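Local coordinates for putative type VI secretion protein (Escherichia coli, PDB 6SKI) that is a phospholipase effector loaded onto the VgrG spike of the type VI secretion system, probably hydrolysing membrane lipids of cells that receive it, at residues 305-310 / 414-419; 334-339 / 352-357; 344-349 / 379-384; 459-464 / 472-477. All blocks are in the same frame, centred on the assembly; numbering follows the deposited sequence.

Interaction 1 (305-310 / 414-419); sequences ALPGAH and NDWANV
Trp416 reaches Pro307 and Leu306 because its CG stands anti to the backbone N (chi1 -174°), beside the carbonyl carbon, which carries the indole toward the corner where strand 303-306 ends. Pro307 meets the indole at about a right angle, its ring CG 3.6 Å from Trp416 CZ2 on the six-membered half. Leu306 approaches the same atom through its branch point, with CG 4.1 Å from Trp416 CZ2. From within the helix, Val419 backs one face of the indole, its CB 3.9 Å above the plane of the Trp416 ring and displaced toward the rim. The contact is thus mainly apolar and fully buried. Beyond it the chain passes through Gly308 to His310, whose ND1 is hydrogen-bonded to Asp245 OD2; this is probably the histidine of a Ser197-His310-Asp245 triad, as in alpha/beta hydrolases. Leu306 pairs through its backbone with Thr283 and Met285 beside the main sheet; helix 452-466 touches Leu306 and Val419, and helix 476-483 packs on Pro307 and Trp416 through Ile482.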
loop_
_atom_site.group_PDB
_atom_site.type_symbol
_atom_site.label_atom_id
_atom_site.label_comp_id
_atom_site.label_asym_id
_atom_site.label_seq_id
_atom_site.Cartn_x
_atom_site.Cartn_y
_atom_site.Cartn_z
ATOM N N ALA A 305 10.586 3.923 13.838
ATOM C CA ALA A 305 9.298 4.333 14.367
ATOM C C ALA A 305 9.245 5.852 14.378
ATOM O O ALA A 305 10.088 6.504 15.002
ATOM C CB ALA A 305 9.084 3.777 15.773
ATOM N N LEU A 306 8.259 6.414 13.687
ATOM C CA LEU A 306 8.189 7.851 13.513
ATOM C C LEU A 306 6.842 8.362 13.999
ATOM O O LEU A 306 5.811 7.722 13.762
ATOM C CB LEU A 306 8.392 8.227 12.040
ATOM C CG LEU A 306 9.346 9.378 11.731
ATOM C CD1 LEU A 306 10.584 9.287 12.593
ATOM C CD2 LEU A 306 9.723 9.356 10.264
ATOM N N PRO A 307 6.817 9.500 14.689
ATOM C CA PRO A 307 5.552 10.019 15.218
ATOM C C PRO A 307 4.560 10.309 14.103
ATOM O O PRO A 307 4.906 10.896 13.078
ATOM C CB PRO A 307 5.982 11.297 15.946
ATOM C CG PRO A 307 7.251 11.677 15.261
ATOM C CD PRO A 307 7.938 10.367 15.078
ATOM N N GLY A 308 3.330 9.883 14.309
ATOM C CA GLY A 308 2.282 10.110 13.334
ATOM C C GLY A 308 1.335 8.933 13.284
ATOM O O GLY A 308 1.548 7.898 13.907
ATOM N N ALA A 309 0.276 9.111 12.514
ATOM C CA ALA A 309 -0.712 8.075 12.300
ATOM C C ALA A 309 -0.306 7.243 11.085
ATOM O O ALA A 309 0.817 7.351 10.586
ATOM C CB ALA A 309 -2.098 8.710 12.143
ATOM N N HIS A 310 -1.218 6.404 10.605
ATOM C CA HIS A 310 -0.916 5.509 9.495
ATOM C C HIS A 310 -0.694 6.292 8.204
ATOM O O HIS A 310 0.329 6.129 7.524
ATOM C CB HIS A 310 -2.064 4.514 9.353
ATOM C CG HIS A 310 -1.805 3.415 8.381
ATOM N ND1 HIS A 310 -0.906 2.403 8.631
ATOM C CD2 HIS A 310 -2.356 3.142 7.178
ATOM C CE1 HIS A 310 -0.899 1.566 7.612
ATOM N NE2 HIS A 310 -1.771 1.992 6.717
ATOM N N ASN A 414 -1.076 18.156 6.665
ATOM C CA ASN A 414 -0.599 16.864 6.192
ATOM C C ASN A 414 0.887 16.870 5.847
ATOM O O ASN A 414 1.325 16.081 5.004
ATOM C CB ASN A 414 -1.418 16.418 4.981
ATOM C CG ASN A 414 -1.065 17.183 3.724
ATOM O OD1 ASN A 414 -0.700 18.355 3.779
ATOM N ND2 ASN A 414 -1.173 16.522 2.581
ATOM N N ASP A 415 1.671 17.730 6.486
ATOM C CA ASP A 415 3.051 17.959 6.086
ATOM C C ASP A 415 4.043 16.981 6.701
ATOM O O ASP A 415 5.238 17.081 6.411
ATOM C CB ASP A 415 3.468 19.385 6.449
ATOM C CG ASP A 415 2.670 20.429 5.709
ATOM O OD1 ASP A 415 2.794 20.506 4.471
ATOM O OD2 ASP A 415 1.916 21.173 6.366
ATOM N N TRP A 416 3.600 16.047 7.537
ATOM C CA TRP A 416 4.528 15.104 8.145
ATOM C C TRP A 416 4.771 13.885 7.267
ATOM O O TRP A 416 5.806 13.216 7.411
ATOM C CB TRP A 416 4.010 14.670 9.519
ATOM C CG TRP A 416 4.980 13.824 10.266
ATOM C CD1 TRP A 416 4.890 12.488 10.502
ATOM C CD2 TRP A 416 6.203 14.257 10.865
ATOM N NE1 TRP A 416 5.978 12.060 11.218
ATOM C CE2 TRP A 416 6.801 13.129 11.452
ATOM C CE3 TRP A 416 6.849 15.491 10.963
ATOM C CZ2 TRP A 416 8.013 13.197 12.128
ATOM C CZ3 TRP A 416 8.050 15.556 11.632
ATOM C CH2 TRP A 416 8.620 14.418 12.206
ATOM N N ALA A 417 3.886 13.624 6.313
ATOM C CA ALA A 417 4.138 12.582 5.339
ATOM C C ALA A 417 5.196 12.994 4.334
ATOM O O ALA A 417 5.839 12.123 3.748
ATOM C CB ALA A 417 2.846 12.212 4.610
ATOM N N ASN A 418 5.447 14.294 4.184
ATOM C CA ASN A 418 6.586 14.735 3.390
ATOM C C ASN A 418 7.894 14.447 4.115
ATOM O O ASN A 418 8.894 14.080 3.490
ATOM C CB ASN A 418 6.454 16.221 3.079
ATOM C CG ASN A 418 5.247 16.529 2.226
ATOM O OD1 ASN A 418 4.770 15.677 1.480
ATOM N ND2 ASN A 418 4.739 17.747 2.338
ATOM N N VAL A 419 7.898 14.590 5.441
ATOM C CA VAL A 419 9.065 14.208 6.227
ATOM C C VAL A 419 9.310 12.711 6.113
ATOM O O VAL A 419 10.447 12.263 5.923
ATOM C CB VAL A 419 8.880 14.638 7.692
ATOM C CG1 VAL A 419 10.059 14.196 8.533
ATOM C CG2 VAL A 419 8.680 16.136 7.787
#

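Interaction 2 (334-339 / 352-357); sequences CPEFEI and YRKAEQ
Glu336 on the strand and Lys354 on the helix meet with their chains crossing at about a right angle, and the shape of each explains how. Lys354 leaves its helix with CG anti to the backbone N (chi1 178°), then bends at chi2 and again at chi4, so that the chain curls and brings the ammonium back toward the strand. In Glu336, CG is skewed from a staggered position (chi1 -97°), after which the chain extends (chi2 -177°) and carries the carboxylate out to the bend. One oxygen lies against the aliphatic part of the lysine, Glu336 OE1 being 3.2 Å from Lys354 CG and 3.6 Å from Lys354 CB. The ammonium lies near both oxygens, slightly closer to the second, and Glu336 OE2 and Lys354 NZ form a salt bridge at 3.5 Å, a long one. The carboxylate therefore touches both the stem and the tip of the same side chain. Strand 328-341 and strand 376-386 run parallel at the two edges of a three-stranded sheet, with the antiparallel strand 398-409 between them, and helix 350-362 connects the two edges: a split beta-alpha-beta unit. Ala355 rests on Ala403 of the middle strand, whereas Phe337 points to the other face, where helix 72-85 packs. Tyr352, turned toward strand 376-386, has Glu356 CG 3.5 Å above one face of its ring, offset toward the rim. Charges continue around the pair: Glu338 bridges to Arg350, which also makes a weak, long ion pair with Glu336.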
loop_
_atom_site.group_PDB
_atom_site.type_symbol
_atom_site.label_atom_id
_atom_site.label_comp_id
_atom_site.label_asym_id
_atom_site.label_seq_id
_atom_site.Cartn_x
_atom_site.Cartn_y
_atom_site.Cartn_z
ATOM N N CYS A 334 -16.638 5.289 23.302
ATOM C CA CYS A 334 -17.856 4.766 22.710
ATOM C C CYS A 334 -19.049 5.434 23.384
ATOM O O CYS A 334 -19.186 5.351 24.610
ATOM C CB CYS A 334 -17.927 3.252 22.862
ATOM S SG CYS A 334 -19.521 2.533 22.429
ATOM N N PRO A 335 -19.911 6.121 22.635
ATOM C CA PRO A 335 -21.028 6.827 23.266
ATOM C C PRO A 335 -21.942 5.861 23.997
ATOM O O PRO A 335 -22.303 4.805 23.476
ATOM C CB PRO A 335 -21.737 7.489 22.080
ATOM C CG PRO A 335 -20.685 7.578 21.029
ATOM C CD PRO A 335 -19.907 6.313 21.178
ATOM N N GLU A 336 -22.313 6.228 25.218
ATOM C CA GLU A 336 -23.118 5.361 26.066
ATOM C C GLU A 336 -24.411 6.072 26.426
ATOM O O GLU A 336 -24.388 7.234 26.839
ATOM C CB GLU A 336 -22.353 4.965 27.328
ATOM C CG GLU A 336 -21.678 3.612 27.226
ATOM C CD GLU A 336 -20.991 3.209 28.511
ATOM O OE1 GLU A 336 -20.696 4.101 29.331
ATOM O OE2 GLU A 336 -20.744 2.000 28.699
ATOM N N PHE A 337 -25.530 5.370 26.278
ATOM C CA PHE A 337 -26.853 5.934 26.485
ATOM C C PHE A 337 -27.574 5.176 27.589
ATOM O O PHE A 337 -27.413 3.962 27.738
ATOM C CB PHE A 337 -27.685 5.875 25.201
ATOM C CG PHE A 337 -27.045 6.554 24.029
ATOM C CD1 PHE A 337 -27.362 7.861 23.711
ATOM C CD2 PHE A 337 -26.124 5.887 23.244
ATOM C CE1 PHE A 337 -26.772 8.487 22.639
ATOM C CE2 PHE A 337 -25.533 6.510 22.173
ATOM C CZ PHE A 337 -25.856 7.812 21.870
ATOM N N GLU A 338 -28.374 5.903 28.363
ATOM C CA GLU A 338 -29.232 5.276 29.355
ATOM C C GLU A 338 -30.457 6.148 29.578
ATOM O O GLU A 338 -30.405 7.368 29.422
ATOM C CB GLU A 338 -28.495 5.026 30.675
ATOM C CG GLU A 338 -28.564 6.145 31.688
ATOM C CD GLU A 338 -27.608 5.916 32.835
ATOM O OE1 GLU A 338 -26.645 5.142 32.653
ATOM O OE2 GLU A 338 -27.835 6.473 33.928
ATOM N N ILE A 339 -31.565 5.509 29.936
ATOM C CA ILE A 339 -32.828 6.195 30.169
ATOM C C ILE A 339 -32.952 6.493 31.656
ATOM O O ILE A 339 -32.742 5.610 32.496
ATOM C CB ILE A 339 -34.017 5.360 29.666
ATOM C CG1 ILE A 339 -33.790 4.951 28.210
ATOM C CG2 ILE A 339 -35.306 6.144 29.800
ATOM C CD1 ILE A 339 -35.018 4.408 27.521
ATOM N N TYR A 352 -22.431 9.948 31.934
ATOM C CA TYR A 352 -21.568 11.115 32.079
ATOM C C TYR A 352 -20.348 10.799 32.926
ATOM O O TYR A 352 -19.241 11.254 32.622
ATOM C CB TYR A 352 -22.336 12.283 32.689
ATOM C CG TYR A 352 -21.503 13.540 32.759
ATOM C CD1 TYR A 352 -21.281 14.308 31.629
ATOM C CD2 TYR A 352 -20.917 13.943 33.949
ATOM C CE1 TYR A 352 -20.516 15.450 31.684
ATOM C CE2 TYR A 352 -20.147 15.085 34.013
ATOM C CZ TYR A 352 -19.952 15.834 32.876
ATOM O OH TYR A 352 -19.185 16.975 32.924
ATOM N N ARG A 353 -20.528 10.032 33.999
ATOM C CA ARG A 353 -19.397 9.672 34.842
ATOM C C ARG A 353 -18.411 8.800 34.080
ATOM O O ARG A 353 -17.192 8.976 34.199
ATOM C CB ARG A 353 -19.900 8.962 36.096
ATOM C CG ARG A 353 -20.560 9.893 37.092
ATOM C CD ARG A 353 -20.915 9.172 38.376
ATOM N NE ARG A 353 -22.135 9.716 38.964
ATOM C CZ ARG A 353 -23.331 9.152 38.851
ATOM N NH1 ARG A 353 -23.470 8.023 38.170
ATOM N NH2 ARG A 353 -24.390 9.714 39.416
ATOM N N LYS A 354 -18.923 7.881 33.261
ATOM C CA LYS A 354 -18.052 7.047 32.444
ATOM C C LYS A 354 -17.298 7.884 31.420
ATOM O O LYS A 354 -16.091 7.703 31.221
ATOM C CB LYS A 354 -18.873 5.960 31.754
ATOM C CG LYS A 354 -18.072 5.067 30.830
ATOM C CD LYS A 354 -16.979 4.339 31.585
ATOM C CE LYS A 354 -16.438 3.177 30.773
ATOM N NZ LYS A 354 -17.531 2.407 30.122
ATOM N N ALA A 355 -17.993 8.813 30.762
ATOM C CA ALA A 355 -17.342 9.652 29.766
ATOM C C ALA A 355 -16.285 10.545 30.399
ATOM O O ALA A 355 -15.220 10.762 29.814
ATOM C CB ALA A 355 -18.381 10.489 29.023
ATOM N N GLU A 356 -16.550 11.069 31.595
ATOM C CA GLU A 356 -15.557 11.906 32.256
ATOM C C GLU A 356 -14.360 11.083 32.712
ATOM O O GLU A 356 -13.217 11.555 32.655
ATOM C CB GLU A 356 -16.189 12.644 33.432
ATOM C CG GLU A 356 -16.890 13.924 33.032
ATOM C CD GLU A 356 -16.016 15.146 33.216
ATOM O OE1 GLU A 356 -15.286 15.208 34.228
ATOM O OE2 GLU A 356 -16.055 16.044 32.350
ATOM N N GLN A 357 -14.595 9.845 33.151
ATOM C CA GLN A 357 -13.480 8.957 33.458
ATOM C C GLN A 357 -12.626 8.712 32.223
ATOM O O GLN A 357 -11.392 8.754 32.293
ATOM C CB GLN A 357 -13.998 7.636 34.019
ATOM C CG GLN A 357 -14.016 7.570 35.530
ATOM C CD GLN A 357 -13.916 6.152 36.045
ATOM O OE1 GLN A 357 -14.244 5.201 35.337
ATOM N NE2 GLN A 357 -13.462 6.002 37.283
#

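Interaction 3 (344-349 / 379-384); sequences TREMDT and TKIRSI
The backbone around Glu346 passes strand 379-384 with the Glu346 CA 7.3 Å from the Ile381 CA, too far apart for main-chain pairing. On the loop side the chain folds into a type I beta turn over Arg345 to Asp348, closed by Asp348 N bonding to Arg345 O at 2.9 Å, with Glu346 and Met347 at its two corners. This turn lies in the link from strand 328-341 to helix 350-362, and Thr349 occupies the N-cap position of that helix, without a side-chain capping bond. The strand it faces is an edge of the three-stranded antiparallel sheet. Ile381 forms the apolar centre of the contact, and its two branches each take one partner. Its CG2, anti to the backbone N, lies against the base of the glutamate, 3.7 Å from Glu346 CB. Its other arm reaches the second corner of the turn, with Ile381 CD1 4.0 Å from Met347 CG, where the two side chains meet at about a right angle. Glu346 is bent at chi2 (144°), which turns the carboxylate along the strand, past Ile381, to Ser383. Lys399 of the middle strand lies beyond as a weak, long ion pair of the same carboxylate. Arg382, pointing to the other face of the sheet, is held by Glu84 of helix 72-85. Ser383 carries OG between its backbone N and carbonyl carbon (chi1 45°), from where the hydroxyl donates to Glu346 OE2 at 2.8 Å, meeting that oxygen from above the carboxylate, 60° out of its plane.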
loop_
_atom_site.group_PDB
_atom_site.type_symbol
_atom_site.label_atom_id
_atom_site.label_comp_id
_atom_site.label_asym_id
_atom_site.label_seq_id
_atom_site.Cartn_x
_atom_site.Cartn_y
_atom_site.Cartn_z
ATOM N N THR A 344 -33.614 14.184 36.511
ATOM C CA THR A 344 -32.206 13.873 36.732
ATOM C C THR A 344 -31.305 14.779 35.903
ATOM O O THR A 344 -31.546 15.000 34.713
ATOM C CB THR A 344 -31.936 12.408 36.389
ATOM O OG1 THR A 344 -32.723 11.564 37.235
ATOM C CG2 THR A 344 -30.465 12.072 36.583
ATOM N N ARG A 345 -30.258 15.299 36.538
ATOM C CA ARG A 345 -29.293 16.149 35.856
ATOM C C ARG A 345 -28.423 15.300 34.941
ATOM O O ARG A 345 -27.976 14.216 35.327
ATOM C CB ARG A 345 -28.421 16.888 36.868
ATOM C CG ARG A 345 -29.179 17.459 38.045
ATOM C CD ARG A 345 -28.231 18.070 39.066
ATOM N NE ARG A 345 -28.822 18.144 40.401
ATOM C CZ ARG A 345 -29.845 18.927 40.737
ATOM N NH1 ARG A 345 -30.306 18.913 41.980
ATOM N NH2 ARG A 345 -30.402 19.732 39.841
ATOM N N GLU A 346 -28.189 15.794 33.724
ATOM C CA GLU A 346 -27.393 15.045 32.757
ATOM C C GLU A 346 -25.993 14.758 33.281
ATOM O O GLU A 346 -25.402 13.728 32.941
ATOM C CB GLU A 346 -27.318 15.818 31.444
ATOM C CG GLU A 346 -28.596 15.780 30.638
ATOM C CD GLU A 346 -28.861 17.090 29.928
ATOM O OE1 GLU A 346 -27.943 17.936 29.884
ATOM O OE2 GLU A 346 -29.988 17.282 29.427
ATOM N N MET A 347 -25.456 15.643 34.115
ATOM C CA MET A 347 -24.124 15.494 34.678
ATOM C C MET A 347 -24.119 14.653 35.944
ATOM O O MET A 347 -23.075 14.533 36.592
ATOM C CB MET A 347 -23.523 16.869 34.967
ATOM C CG MET A 347 -23.293 17.709 33.727
ATOM S SD MET A 347 -21.822 18.735 33.849
ATOM C CE MET A 347 -21.896 19.601 32.284
ATOM N N ASP A 348 -25.257 14.080 36.312
ATOM C CA ASP A 348 -25.373 13.178 37.448
ATOM C C ASP A 348 -25.819 11.804 36.976
ATOM O O ASP A 348 -26.629 11.132 37.617
ATOM C CB ASP A 348 -26.332 13.738 38.493
ATOM C CG ASP A 348 -25.877 13.455 39.908
ATOM O OD1 ASP A 348 -25.868 12.270 40.300
ATOM O OD2 ASP A 348 -25.527 14.412 40.630
ATOM N N THR A 349 -25.287 11.378 35.838
ATOM C CA THR A 349 -25.703 10.164 35.160
ATOM C C THR A 349 -24.509 9.223 35.052
ATOM O O THR A 349 -23.355 9.656 35.056
ATOM C CB THR A 349 -26.270 10.498 33.771
ATOM O OG1 THR A 349 -27.354 11.421 33.917
ATOM C CG2 THR A 349 -26.805 9.269 33.085
ATOM N N THR A 379 -16.412 16.283 27.091
ATOM C CA THR A 379 -17.449 15.264 27.173
ATOM C C THR A 379 -18.742 15.870 26.650
ATOM O O THR A 379 -19.215 16.883 27.176
ATOM C CB THR A 379 -17.643 14.745 28.597
ATOM O OG1 THR A 379 -18.558 15.599 29.290
ATOM C CG2 THR A 379 -16.333 14.697 29.340
ATOM N N LYS A 380 -19.301 15.256 25.618
ATOM C CA LYS A 380 -20.508 15.744 24.975
ATOM C C LYS A 380 -21.700 14.931 25.451
ATOM O O LYS A 380 -21.633 13.695 25.522
ATOM C CB LYS A 380 -20.382 15.674 23.454
ATOM C CG LYS A 380 -19.382 16.661 22.897
ATOM C CD LYS A 380 -20.064 17.845 22.258
ATOM C CE LYS A 380 -19.052 18.866 21.789
ATOM N NZ LYS A 380 -19.460 20.250 22.141
ATOM N N ILE A 381 -22.779 15.636 25.783
ATOM C CA ILE A 381 -23.994 15.051 26.330
ATOM C C ILE A 381 -25.120 15.245 25.326
ATOM O O ILE A 381 -25.292 16.338 24.775
ATOM C CB ILE A 381 -24.367 15.682 27.681
ATOM C CG1 ILE A 381 -23.166 15.697 28.621
ATOM C CG2 ILE A 381 -25.516 14.926 28.316
ATOM C CD1 ILE A 381 -23.444 16.398 29.923
ATOM N N ARG A 382 -25.876 14.183 25.089
ATOM C CA ARG A 382 -27.101 14.211 24.310
ATOM C C ARG A 382 -28.254 13.862 25.238
ATOM O O ARG A 382 -28.150 12.920 26.023
ATOM C CB ARG A 382 -27.029 13.212 23.157
ATOM C CG ARG A 382 -28.167 13.291 22.173
ATOM C CD ARG A 382 -27.829 12.506 20.927
ATOM N NE ARG A 382 -29.008 12.191 20.130
ATOM C CZ ARG A 382 -29.670 11.045 20.212
ATOM N NH1 ARG A 382 -29.273 10.110 21.060
ATOM N NH2 ARG A 382 -30.731 10.834 19.447
ATOM N N SER A 383 -29.335 14.629 25.171
ATOM C CA SER A 383 -30.540 14.326 25.929
ATOM C C SER A 383 -31.737 14.413 24.997
ATOM O O SER A 383 -32.002 15.474 24.424
ATOM C CB SER A 383 -30.705 15.279 27.111
ATOM O OG SER A 383 -30.450 16.617 26.724
ATOM N N ILE A 384 -32.451 13.304 24.843
ATOM C CA ILE A 384 -33.697 13.290 24.090
ATOM C C ILE A 384 -34.809 12.800 25.007
ATOM O O ILE A 384 -34.564 12.267 26.085
ATOM C CB ILE A 384 -33.609 12.428 22.817
ATOM C CG1 ILE A 384 -33.163 11.009 23.154
ATOM C CG2 ILE A 384 -32.665 13.056 21.814
ATOM C CD1 ILE A 384 -33.514 10.002 22.088
#

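Interaction 4 (459-464 / 472-477); sequences IAQGKA and QAFTEE
Gln461 of helix 452-466 reaches Gln472 and Phe474, its amide making one polar and one aromatic contact there. The polar contact is a hydrogen bond from Gln461 NE2 to the Gln472 carbonyl O, modelled at 2.5 Å. It is clearly bent, with 132° at the hydrogen, and the donor is tilted out of the carbonyl plane. A second polar tie from the same helix is the hydrogen bond of Lys457 NZ to Ala473 O. The aromatic contact is with Phe474: Gln461 NE2 sits 3.5 Å above the Phe474 ring plane, over its centre, while Gln461 OE1 lies nearer the rim, 3.5 Å from Phe474 CE2. The amide and ring planes are inclined by 55°, so this is not a parallel stack. An extended chain beyond CG (chi2 179°) gives Gln461 the length to serve both partners. Among van der Waals neighbours, Phe474 also packs on Leu454 and Ala458 of the same helix. Next along the chain, Thr475 is the N-cap of helix 476-483, and its backbone N bonds to Glu478 OE1. The carbonyl bond and the aromatic face together limit how the buried Gln461 amide can turn, and they tie the interhelical connection to helix 452-466.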
loop_
_atom_site.group_PDB
_atom_site.type_symbol
_atom_site.label_atom_id
_atom_site.label_comp_id
_atom_site.label_asym_id
_atom_site.label_seq_id
_atom_site.Cartn_x
_atom_site.Cartn_y
_atom_site.Cartn_z
ATOM N N ILE A 459 15.492 12.432 9.439
ATOM C CA ILE A 459 16.402 11.795 8.496
ATOM C C ILE A 459 17.591 11.219 9.243
ATOM O O ILE A 459 17.971 10.059 9.034
ATOM C CB ILE A 459 16.833 12.789 7.403
ATOM C CG1 ILE A 459 15.714 12.968 6.380
ATOM C CG2 ILE A 459 18.099 12.317 6.722
ATOM C CD1 ILE A 459 15.714 14.310 5.702
ATOM N N ALA A 460 18.139 11.984 10.190
ATOM C CA ALA A 460 19.253 11.469 10.971
ATOM C C ALA A 460 18.834 10.223 11.729
ATOM O O ALA A 460 19.568 9.226 11.752
ATOM C CB ALA A 460 19.768 12.539 11.930
ATOM N N GLN A 461 17.621 10.233 12.287
ATOM C CA GLN A 461 17.137 9.056 12.992
ATOM C C GLN A 461 17.124 7.853 12.070
ATOM O O GLN A 461 17.566 6.764 12.456
ATOM C CB GLN A 461 15.748 9.320 13.563
ATOM C CG GLN A 461 15.754 10.246 14.755
ATOM C CD GLN A 461 14.370 10.516 15.276
ATOM O OE1 GLN A 461 13.395 9.943 14.800
ATOM N NE2 GLN A 461 14.272 11.397 16.258
ATOM N N GLY A 462 16.696 8.046 10.821
ATOM C CA GLY A 462 16.725 6.944 9.882
ATOM C C GLY A 462 18.127 6.405 9.712
ATOM O O GLY A 462 18.356 5.198 9.836
ATOM N N LYS A 463 19.098 7.302 9.522
ATOM C CA LYS A 463 20.479 6.860 9.402
ATOM C C LYS A 463 20.878 6.039 10.616
ATOM O O LYS A 463 21.490 4.972 10.481
ATOM C CB LYS A 463 21.406 8.062 9.239
ATOM C CG LYS A 463 21.179 8.839 7.961
ATOM C CD LYS A 463 22.078 10.057 7.889
ATOM C CE LYS A 463 21.786 10.883 6.649
ATOM N NZ LYS A 463 21.891 10.083 5.398
ATOM N N ALA A 464 20.465 6.480 11.805
ATOM C CA ALA A 464 20.842 5.770 13.017
ATOM C C ALA A 464 20.298 4.351 13.004
ATOM O O ALA A 464 21.001 3.406 13.374
ATOM C CB ALA A 464 20.351 6.530 14.246
ATOM N N GLN A 472 18.309 9.304 17.893
ATOM C CA GLN A 472 18.109 10.333 18.906
ATOM C C GLN A 472 16.647 10.747 18.855
ATOM O O GLN A 472 16.209 11.385 17.893
ATOM C CB GLN A 472 19.031 11.522 18.663
ATOM C CG GLN A 472 20.508 11.204 18.808
ATOM C CD GLN A 472 20.935 11.075 20.252
ATOM O OE1 GLN A 472 20.572 11.895 21.093
ATOM N NE2 GLN A 472 21.712 10.041 20.551
ATOM N N ALA A 473 15.892 10.386 19.885
ATOM C CA ALA A 473 14.451 10.556 19.846
ATOM C C ALA A 473 14.080 12.034 19.860
ATOM O O ALA A 473 14.857 12.897 20.276
ATOM C CB ALA A 473 13.795 9.839 21.023
ATOM N N PHE A 474 12.871 12.317 19.391
ATOM C CA PHE A 474 12.359 13.676 19.398
ATOM C C PHE A 474 12.015 14.088 20.822
ATOM O O PHE A 474 11.377 13.335 21.562
ATOM C CB PHE A 474 11.119 13.782 18.512
ATOM C CG PHE A 474 11.416 13.779 17.042
ATOM C CD1 PHE A 474 12.130 14.808 16.461
ATOM C CD2 PHE A 474 10.969 12.749 16.238
ATOM C CE1 PHE A 474 12.396 14.803 15.113
ATOM C CE2 PHE A 474 11.234 12.743 14.891
ATOM C CZ PHE A 474 11.949 13.770 14.328
ATOM N N THR A 475 12.444 15.286 21.207
ATOM C CA THR A 475 12.105 15.788 22.525
ATOM C C THR A 475 10.614 16.113 22.589
ATOM O O THR A 475 9.907 16.126 21.579
ATOM C CB THR A 475 12.942 17.020 22.867
ATOM O OG1 THR A 475 12.787 18.006 21.842
ATOM C CG2 THR A 475 14.406 16.647 22.977
ATOM N N GLU A 476 10.130 16.373 23.805
ATOM C CA GLU A 476 8.696 16.570 23.989
ATOM C C GLU A 476 8.222 17.867 23.348
ATOM O O GLU A 476 7.084 17.951 22.878
ATOM C CB GLU A 476 8.341 16.517 25.471
ATOM C CG GLU A 476 8.896 15.284 26.153
ATOM C CD GLU A 476 7.948 14.103 26.070
ATOM O OE1 GLU A 476 8.424 12.973 25.830
ATOM O OE2 GLU A 476 6.727 14.305 26.238
ATOM N N GLU A 477 9.074 18.892 23.320
ATOM C CA GLU A 477 8.741 20.091 22.557
ATOM C C GLU A 477 8.654 19.773 21.073
ATOM O O GLU A 477 7.715 20.195 20.379
ATOM C CB GLU A 477 9.785 21.181 22.798
ATOM C CG GLU A 477 10.131 21.438 24.258
ATOM C CD GLU A 477 11.131 20.438 24.814
ATOM O OE1 GLU A 477 10.817 19.230 24.849
ATOM O OE2 GLU A 477 12.237 20.862 25.213
#

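The contacts form two clusters. Interactions 1 and 4 have centres about 13 Å apart and touch: Phe474 packs on Pro307 and Trp416, and Gln461 on Leu306, so helices 416-431, 452-466 and 476-483 gather over the end of strand 303-306, a few residues before the presumed catalytic histidine. Interactions 2 and 3, with centres about 8 Å apart, share the three-stranded sheet; their segments alternate along the chain and are joined by an Arg353 to Asp348 salt bridge. Both are nested in the loop closed by interaction 1; interaction 4 follows it. Interactions 1 and 2 are centred about 33 Å apart, consistent with the small sheet being an insertion between strand 303-306 and helix 416-431.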